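PDB 3U52: phenol hydroxylase component phO from Pseudomonas stutzeri, which probably serves as a small auxiliary subunit of the hydroxylase complex in a multicomponent phenol hydroxylase, which oxidises phenols with molecular oxygen. Local coordinates for residues Ala38-Leu43 against Pro60-His65; Pro46-Thr49 against Asp55-Leu58; Ala69-Leu74 against Pro109-Met114; Glu83-Lys88 against Gln96-Lys101. All blocks are in the same frame, centred on the assembly; numbering follows the deposited sequence.

Contact 1. Residues Ala38-Leu43 against Pro60-His65; sequences APFALL and PATAAH
Phe40, at the start of strand 40-44, turns its ring onto the last turn of helix 50-62, where Ala61 and Thr62 receive it. Its CG stands beside the backbone N and anti to the carbonyl carbon (chi1 -61°), which carries the ring out from the strand toward the helix. The methyl of Ala61 lies over one face in a CH-pi contact, with CB 4.3 Å from the centroid of the Phe40 ring and 15° off the normal. This methyl is displaced toward the rim, its nearest ring atom being CE2. Thr62 approaches differently: its CG2 reaches the ring edge near the plane, 3.7 Å from Phe40 CE2, and the two side chains cross at about a right angle. The far end of the ring also passes the backbone, with Phe40 CZ 3.7 Å from Ala61 O. Without the ring, as with an alanine here, the Ala61 and Thr62 methyls would probably lose their aromatic partner and face a gap. Two residues farther along the strand, Leu42 also points its side chain toward the helix, but it adds little here and packs on Ile57 instead. The chemistry illustrates how a sheet of beta-grasp type carries its helix. No hydrogen bond joins the two segments, and between them the fit rests on ring and methyl shape, though polar side chains of another protein chain also pack on Phe40 and on Ala61. Thr62 divides its tasks: the methyl serves the aromatic ring, while OG1 bonds to Ser68 OG and to Leu58 O, which satisfies the buried hydroxyl.

Contact 2. Residues Pro46-Thr49 against Asp55-Leu58; sequences PGMT and DEIL
Met48 and Ile57 meet through the ends of their side chains, and together with Glu56 they account for the whole contact. Met48, with the largest buried area, sends its CG into the space between its backbone N and carbonyl carbon (chi1 80°), runs on extended, and then bends at the sulfur (chi3 -57°). That last bend lays the terminal methyl against the helix: Met48 CE is 3.6 Å from Ile57 CD1, and the sulfur is close behind, with Met48 SD 3.9 Å from Ile57 CD1. Ile57 answers with its longer branch: CG1 stands beside the backbone N and the branch runs on extended (chi2 168°), which carries CD1 out to the methionine methyl. Glu56 supplies a looser flank. Its extended chain runs past Met48 in the opposite direction and brings OE2 to 4.0 Å from Met48 CE, a plain van der Waals approach at the exposed side. The contact thus grades from an apolar meeting to a carboxylate at the surface. Just after Met48, Thr49 is the N-cap of the helix, its OG1 bonded to Ala52 N, so the connecting chain enters the helix there. Met48 also rests on Leu93 and shares a backbone hydrogen bond with it. On the sheet side Ile57 packs against Leu42 and Val44, which places this contact between the loop leading into helix 50-62, a wider pi-type turn of that helix, and strand 40-44.

Contact 3. Residues Ala69-Leu74 against Pro109-Met114; sequences AKADFL and PGLKGM
Leu111 sets CD1 on the Lys70-Ala71 backbone and the Ala71 methyl, and CD2 on the Lys70 side chain, and the two halves of this surface contact differ in quality. Its CG stands beside the backbone N, anti to the carbonyl carbon (chi1 -57°), which points both methyls at segment 69-74. The tight part belongs to CD1: Leu111 CD1 is 3.7 Å from Ala71 CA and 3.9 Å from Lys70 C. Ala71 adds its own methyl, with CB 3.9 Å from Leu111 CD1. The same Ala71 CB lies 3.7 Å above the plane of the Phe73 ring, toward its rim, and so links Leu111 to a buried aromatic. The loose part belongs to CD2, which meets only the aliphatic portion of Lys70, at 4.1 Å from both Lys70 CB and Lys70 CD. From there the extended lysine chain carries its amine away from Leu111 at the exposed margin. Exchanging Leu111 for a serine is likely to leave the Ala71 backbone and the lysine methylenes without their apolar partner. A separate tie lies close by: Gly113 N is hydrogen-bonded to Asp67 OD2, and Leu111 also packs on Asp67. The contact is van der Waals throughout, methyls against backbone and aliphatic side chain. One branched residue joins the loop after helix 50-62 to the loop after strand 102-107, and methyl fit, together with the nearby Gly113-Asp67 bond, probably sets how they lie.

Contact 4. Residues Glu83-Lys88 against Gln96-Lys101; sequences EPFTPK and QGIDHK
Phe85 turns the far end of its ring toward Gln96 and Ile98, and its first torsion explains how: with CG opposite the backbone N (chi1 177°), the ring swings from strand 83-85 toward the 96-101 loop. Ile98 meets it with the tip of its longer branch, CD1 3.8 Å from Phe85 CZ, the two side chains crossing at about a right angle. Gln96 has the larger share. Its CG sits between the backbone N and the carbonyl carbon (chi1 53°), and the chain then extends, bringing the amide in at 48° to the Phe85 ring plane and close to the backbone of Lys88. Which way round that amide lies is uncertain. Lys88 runs past Gln96 in the opposite direction, bent repeatedly along its chain, so that its CD lies 4.0 Å from Gln96 CB while its amine leads away. The contact therefore pairs two chemistries, an apolar meeting at Ile98, backed by Phe50 of helix 50-62, and an amide set against backbone polar groups beside the loop that follows the strand.

In the fold
From the N terminus, contact 1 opens first, and contact 2, nested inside it, closes before it does. Contact 1 joins strand 40-44, outermost in this chain, to the last turn of helix 50-62; contact 2 fastens the entry to the same helix, and the two touch where Leu42 meets Ile57. Contact 3 opens later and brings the loop after the helix to the tail beyond strand 102-107, with contact 4 nested within it, folding the chain after strand 83-85 back on itself. Phe73 touches both Thr62 and Leu58, linking contact 3 to the first pair, and Leu74 touches Pro87 of contact 4. The strand order 2-1-5-3-4 with one packed helix matches that of a ubiquitin-like beta-grasp.

Contact 1. Residues Ala38-Leu43 against Pro60-His65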
# COMPACT_ATOMS: atom_id res chain seq x y z
N ALA E 38 34.04 32.31 -8.20
CA ALA E 38 33.76 33.53 -7.44
C ALA E 38 35.08 34.21 -7.01
O ALA E 38 36.15 33.57 -7.01
CB ALA E 38 32.93 33.16 -6.18
N PRO E 39 35.01 35.50 -6.62
CA PRO E 39 36.14 36.13 -6.01
C PRO E 39 36.63 35.34 -4.81
O PRO E 39 35.82 34.75 -4.09
CB PRO E 39 35.58 37.49 -5.56
CG PRO E 39 34.49 37.78 -6.53
CD PRO E 39 33.87 36.42 -6.73
N PHE E 40 37.94 35.31 -4.63
CA PHE E 40 38.54 34.65 -3.47
C PHE E 40 38.26 35.42 -2.22
O PHE E 40 38.30 36.65 -2.24
CB PHE E 40 40.04 34.57 -3.65
CG PHE E 40 40.48 33.79 -4.86
CD1 PHE E 40 40.08 32.46 -5.05
CD2 PHE E 40 41.36 34.36 -5.76
CE1 PHE E 40 40.52 31.73 -6.14
CE2 PHE E 40 41.82 33.62 -6.87
CZ PHE E 40 41.39 32.31 -7.05
N ALA E 41 37.99 34.72 -1.13
CA ALA E 41 37.89 35.34 0.19
C ALA E 41 39.12 34.92 0.96
O ALA E 41 39.33 33.72 1.21
CB ALA E 41 36.64 34.90 0.92
N LEU E 42 39.95 35.89 1.30
CA LEU E 42 41.21 35.61 1.97
C LEU E 42 41.26 36.21 3.41
O LEU E 42 40.59 37.23 3.69
CB LEU E 42 42.36 36.16 1.12
CG LEU E 42 42.27 35.85 -0.38
CD1 LEU E 42 43.14 36.87 -1.14
CD2 LEU E 42 42.75 34.44 -0.66
N LEU E 43 42.02 35.56 4.30
CA LEU E 43 42.33 36.05 5.63
C LEU E 43 43.82 36.32 5.63
O LEU E 43 44.64 35.42 5.38
CB LEU E 43 42.00 35.02 6.71
CG LEU E 43 41.97 35.65 8.12
CD1 LEU E 43 40.73 36.52 8.30
CD2 LEU E 43 42.05 34.63 9.23
N PRO E 60 49.80 31.33 -5.59
CA PRO E 60 49.28 29.99 -5.24
C PRO E 60 47.79 29.76 -5.46
O PRO E 60 47.41 28.73 -5.97
CB PRO E 60 49.60 29.89 -3.75
CG PRO E 60 50.84 30.68 -3.62
CD PRO E 60 50.57 31.89 -4.47
N ALA E 61 46.95 30.71 -5.06
CA ALA E 61 45.49 30.63 -5.24
C ALA E 61 45.09 30.46 -6.73
O ALA E 61 44.09 29.78 -7.06
CB ALA E 61 44.82 31.89 -4.63
N THR E 62 45.87 31.04 -7.64
CA THR E 62 45.46 31.07 -9.05
C THR E 62 46.19 30.04 -9.90
O THR E 62 45.96 29.97 -11.11
CB THR E 62 45.65 32.47 -9.70
OG1 THR E 62 47.04 32.82 -9.70
CG2 THR E 62 44.88 33.56 -8.99
N ALA E 63 47.03 29.22 -9.27
CA ALA E 63 47.96 28.35 -9.99
C ALA E 63 47.29 27.37 -10.94
O ALA E 63 47.90 26.97 -11.91
CB ALA E 63 48.93 27.63 -9.00
N ALA E 64 46.03 27.00 -10.68
CA ALA E 64 45.33 26.01 -11.51
C ALA E 64 44.98 26.51 -12.90
O ALA E 64 44.71 25.70 -13.79
CB ALA E 64 44.06 25.51 -10.81
N HIS E 65 44.92 27.82 -13.07
CA HIS E 65 44.60 28.39 -14.38
C HIS E 65 45.86 28.48 -15.21
O HIS E 65 46.86 28.97 -14.72
CB HIS E 65 43.99 29.80 -14.25
CG HIS E 65 43.29 30.25 -15.50
ND1 HIS E 65 43.98 30.63 -16.62
CD2 HIS E 65 41.98 30.27 -15.83
CE1 HIS E 65 43.12 30.93 -17.58
NE2 HIS E 65 41.90 30.68 -17.14

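Contact 2. Residues Pro46-Thr49 against Asp55-Leu58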
# COMPACT_ATOMS: atom_id res chain seq x y z
N PRO E 46 47.15 42.42 8.15
CA PRO E 46 47.17 43.81 7.68
C PRO E 46 48.61 44.39 7.56
O PRO E 46 48.85 45.35 6.82
CB PRO E 46 46.35 44.56 8.74
CG PRO E 46 46.16 43.59 9.89
CD PRO E 46 46.33 42.24 9.37
N GLY E 47 49.56 43.77 8.24
CA GLY E 47 50.95 44.18 8.14
C GLY E 47 51.75 43.61 6.97
O GLY E 47 52.85 44.12 6.68
N MET E 48 51.23 42.59 6.28
CA MET E 48 52.02 41.99 5.20
C MET E 48 52.13 42.99 4.06
O MET E 48 51.30 43.88 3.93
CB MET E 48 51.43 40.66 4.74
CG MET E 48 50.24 40.79 3.77
SD MET E 48 49.44 39.21 3.35
CE MET E 48 50.74 38.22 2.67
N THR E 49 53.18 42.88 3.26
CA THR E 49 53.39 43.85 2.18
C THR E 49 52.53 43.46 0.98
O THR E 49 52.16 42.31 0.82
CB THR E 49 54.88 43.89 1.73
OG1 THR E 49 55.28 42.60 1.26
CG2 THR E 49 55.81 44.29 2.88
N ASP E 55 52.89 37.30 -4.00
CA ASP E 55 53.72 36.09 -4.13
C ASP E 55 53.34 34.94 -3.21
O ASP E 55 53.53 33.80 -3.58
CB ASP E 55 55.23 36.38 -4.00
CG ASP E 55 55.72 37.48 -4.96
OD1 ASP E 55 55.23 37.55 -6.12
OD2 ASP E 55 56.64 38.25 -4.54
N GLU E 56 52.86 35.23 -2.01
CA GLU E 56 52.57 34.16 -1.06
C GLU E 56 51.11 33.64 -1.12
O GLU E 56 50.85 32.49 -0.77
CB GLU E 56 52.88 34.58 0.39
CG GLU E 56 54.34 35.04 0.71
CD GLU E 56 54.47 35.54 2.16
OE1 GLU E 56 55.53 36.11 2.53
OE2 GLU E 56 53.50 35.37 2.95
N ILE E 57 50.19 34.51 -1.52
CA ILE E 57 48.76 34.17 -1.51
C ILE E 57 48.11 34.16 -2.88
O ILE E 57 47.56 33.12 -3.29
CB ILE E 57 47.95 35.03 -0.54
CG1 ILE E 57 48.57 34.98 0.86
CG2 ILE E 57 46.50 34.54 -0.45
CD1 ILE E 57 48.04 35.97 1.79
N LEU E 58 48.20 35.26 -3.61
CA LEU E 58 47.51 35.35 -4.91
C LEU E 58 48.04 34.38 -5.98
O LEU E 58 47.29 33.69 -6.66
CB LEU E 58 47.49 36.81 -5.38
CG LEU E 58 46.46 37.16 -6.44
CD1 LEU E 58 45.03 36.79 -5.93
CD2 LEU E 58 46.56 38.66 -6.83

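Contact 3. Residues Ala69-Leu74 against Pro109-Met114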
# COMPACT_ATOMS: atom_id res chain seq x y z
N ALA E 69 50.80 31.34 -14.64
CA ALA E 69 52.26 31.35 -14.79
C ALA E 69 52.75 32.54 -15.64
O ALA E 69 53.88 33.01 -15.45
CB ALA E 69 52.73 30.02 -15.38
N LYS E 70 51.89 33.06 -16.52
CA LYS E 70 52.24 34.19 -17.39
C LYS E 70 51.95 35.58 -16.79
O LYS E 70 52.35 36.59 -17.35
CB LYS E 70 51.53 34.05 -18.75
CG LYS E 70 51.48 32.62 -19.32
CD LYS E 70 50.74 32.56 -20.64
CE LYS E 70 50.58 31.12 -21.13
NZ LYS E 70 49.72 31.04 -22.36
N ALA E 71 51.25 35.62 -15.66
CA ALA E 71 50.69 36.88 -15.11
C ALA E 71 51.68 37.60 -14.22
O ALA E 71 52.28 36.96 -13.33
CB ALA E 71 49.43 36.56 -14.30
N ASP E 72 51.86 38.91 -14.43
CA ASP E 72 52.58 39.75 -13.45
C ASP E 72 51.53 40.57 -12.71
O ASP E 72 51.24 41.71 -13.12
CB ASP E 72 53.57 40.71 -14.16
CG ASP E 72 54.61 41.38 -13.19
OD1 ASP E 72 54.49 41.36 -11.93
OD2 ASP E 72 55.59 41.95 -13.74
N PHE E 73 50.92 39.98 -11.66
CA PHE E 73 49.88 40.68 -10.89
C PHE E 73 50.64 41.83 -10.22
O PHE E 73 51.77 41.63 -9.86
CB PHE E 73 49.29 39.75 -9.81
CG PHE E 73 48.57 38.53 -10.35
CD1 PHE E 73 47.37 38.65 -11.04
CD2 PHE E 73 49.08 37.25 -10.15
CE1 PHE E 73 46.70 37.49 -11.54
CE2 PHE E 73 48.42 36.10 -10.65
CZ PHE E 73 47.22 36.24 -11.34
N LEU E 74 50.13 43.02 -10.03
CA LEU E 74 51.12 44.00 -9.40
C LEU E 74 51.45 45.06 -10.41
O LEU E 74 51.13 46.23 -10.21
CB LEU E 74 52.44 43.31 -8.95
CG LEU E 74 53.47 43.69 -7.82
CD1 LEU E 74 54.72 44.34 -8.34
CD2 LEU E 74 52.93 44.52 -6.66
N PRO E 109 45.94 42.56 -18.79
CA PRO E 109 45.88 42.70 -20.27
C PRO E 109 46.56 41.55 -20.99
O PRO E 109 47.66 41.14 -20.63
CB PRO E 109 46.68 43.99 -20.51
CG PRO E 109 46.34 44.81 -19.25
CD PRO E 109 46.29 43.83 -18.12
N GLY E 110 45.90 41.00 -21.98
CA GLY E 110 46.54 39.93 -22.75
C GLY E 110 46.27 38.55 -22.20
O GLY E 110 46.53 37.53 -22.88
N LEU E 111 45.75 38.49 -20.97
CA LEU E 111 45.40 37.19 -20.39
C LEU E 111 43.92 37.28 -20.08
O LEU E 111 43.52 37.84 -19.05
CB LEU E 111 46.25 36.88 -19.16
CG LEU E 111 47.77 36.87 -19.37
CD1 LEU E 111 48.45 36.67 -18.08
CD2 LEU E 111 48.23 35.84 -20.40
N LYS E 112 43.10 36.77 -21.00
CA LYS E 112 41.68 36.98 -20.94
C LYS E 112 40.93 35.65 -20.82
O LYS E 112 39.76 35.57 -21.11
CB LYS E 112 41.20 37.75 -22.16
CG LYS E 112 41.45 36.99 -23.43
CD LYS E 112 40.84 37.69 -24.64
CE LYS E 112 41.50 37.20 -25.90
NZ LYS E 112 41.32 35.74 -26.06
N GLY E 113 41.60 34.61 -20.42
CA GLY E 113 40.89 33.40 -20.12
C GLY E 113 40.81 32.52 -21.36
O GLY E 113 41.30 32.88 -22.46
N MET E 114 40.23 31.35 -21.18
CA MET E 114 40.20 30.37 -22.22
C MET E 114 38.96 30.51 -23.08
O MET E 114 37.89 30.95 -22.61
CB MET E 114 40.26 28.96 -21.64
CG MET E 114 41.54 28.68 -20.83
SD MET E 114 41.29 27.14 -19.92
CE MET E 114 41.84 26.07 -21.27

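Contact 4. Residues Glu83-Lys88 against Gln96-Lys101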
# COMPACT_ATOMS: atom_id res chain seq x y z
N GLU E 83 37.65 51.62 -7.25
CA GLU E 83 38.37 52.85 -7.61
C GLU E 83 39.76 52.49 -8.14
O GLU E 83 40.40 51.58 -7.61
CB GLU E 83 38.53 53.75 -6.36
CG GLU E 83 37.25 54.44 -5.89
CD GLU E 83 36.86 55.68 -6.74
OE1 GLU E 83 37.64 56.68 -6.76
OE2 GLU E 83 35.77 55.66 -7.38
N PRO E 84 40.24 53.22 -9.19
CA PRO E 84 41.61 52.97 -9.71
C PRO E 84 42.63 52.96 -8.57
O PRO E 84 42.53 53.77 -7.66
CB PRO E 84 41.83 54.17 -10.65
CG PRO E 84 40.44 54.49 -11.16
CD PRO E 84 39.54 54.27 -9.96
N PHE E 85 43.60 52.04 -8.60
CA PHE E 85 44.49 51.84 -7.48
C PHE E 85 45.87 51.49 -7.96
O PHE E 85 46.06 50.60 -8.80
CB PHE E 85 43.98 50.71 -6.59
CG PHE E 85 44.85 50.36 -5.42
CD1 PHE E 85 44.96 51.21 -4.33
CD2 PHE E 85 45.49 49.14 -5.37
CE1 PHE E 85 45.74 50.89 -3.25
CE2 PHE E 85 46.29 48.76 -4.27
CZ PHE E 85 46.41 49.64 -3.21
N THR E 86 46.85 52.19 -7.40
CA THR E 86 48.22 51.82 -7.71
C THR E 86 48.98 51.29 -6.47
O THR E 86 49.25 52.04 -5.51
CB THR E 86 48.99 52.81 -8.70
OG1 THR E 86 50.31 53.07 -8.20
CG2 THR E 86 48.24 54.12 -8.94
N PRO E 87 49.24 49.98 -6.46
CA PRO E 87 49.84 49.32 -5.34
C PRO E 87 51.28 49.78 -5.13
O PRO E 87 52.00 50.05 -6.10
CB PRO E 87 49.84 47.85 -5.75
CG PRO E 87 49.71 47.83 -7.23
CD PRO E 87 48.93 49.04 -7.57
N LYS E 88 51.69 49.83 -3.86
CA LYS E 88 53.09 49.98 -3.45
C LYS E 88 53.61 48.63 -2.96
O LYS E 88 53.22 48.15 -1.91
CB LYS E 88 53.18 51.00 -2.32
CG LYS E 88 52.63 52.37 -2.68
CD LYS E 88 51.62 52.88 -1.63
CE LYS E 88 51.91 54.34 -1.17
NZ LYS E 88 51.93 55.37 -2.27
N GLN E 96 48.44 51.33 2.88
CA GLN E 96 47.89 51.78 1.61
C GLN E 96 46.35 51.78 1.50
O GLN E 96 45.81 52.02 0.43
CB GLN E 96 48.61 51.14 0.42
CG GLN E 96 48.69 49.65 0.44
CD GLN E 96 49.75 49.13 -0.49
OE1 GLN E 96 50.57 48.32 -0.10
NE2 GLN E 96 49.74 49.60 -1.72
N GLY E 97 45.65 51.55 2.61
CA GLY E 97 44.19 51.71 2.61
C GLY E 97 43.39 50.46 2.27
O GLY E 97 42.18 50.53 2.01
N ILE E 98 44.07 49.31 2.26
CA ILE E 98 43.39 48.03 2.01
C ILE E 98 42.87 47.55 3.38
O ILE E 98 43.61 46.98 4.17
CB ILE E 98 44.34 47.04 1.31
CG1 ILE E 98 44.73 47.59 -0.07
CG2 ILE E 98 43.71 45.63 1.15
CD1 ILE E 98 45.96 46.91 -0.63
N ASP E 99 41.63 47.90 3.66
CA ASP E 99 41.02 47.67 4.97
C ASP E 99 40.12 46.40 4.96
O ASP E 99 40.06 45.69 3.94
CB ASP E 99 40.27 48.92 5.44
CG ASP E 99 39.04 49.23 4.59
OD1 ASP E 99 38.49 48.34 3.86
OD2 ASP E 99 38.58 50.40 4.71
N HIS E 100 39.49 46.11 6.09
CA HIS E 100 38.77 44.84 6.28
C HIS E 100 37.60 44.77 5.29
O HIS E 100 36.88 45.74 5.11
CB HIS E 100 38.34 44.73 7.74
CG HIS E 100 37.50 43.55 8.07
ND1 HIS E 100 37.95 42.25 7.99
CD2 HIS E 100 36.22 43.48 8.52
CE1 HIS E 100 36.99 41.43 8.39
NE2 HIS E 100 35.93 42.15 8.71
N LYS E 101 37.46 43.63 4.63
CA LYS E 101 36.43 43.43 3.60
C LYS E 101 36.50 44.35 2.35
O LYS E 101 35.51 44.53 1.62
CB LYS E 101 35.04 43.41 4.26
CG LYS E 101 34.73 42.07 4.96
CD LYS E 101 33.21 41.91 5.17
CE LYS E 101 32.82 42.62 6.49
NZ LYS E 101 31.36 42.84 6.55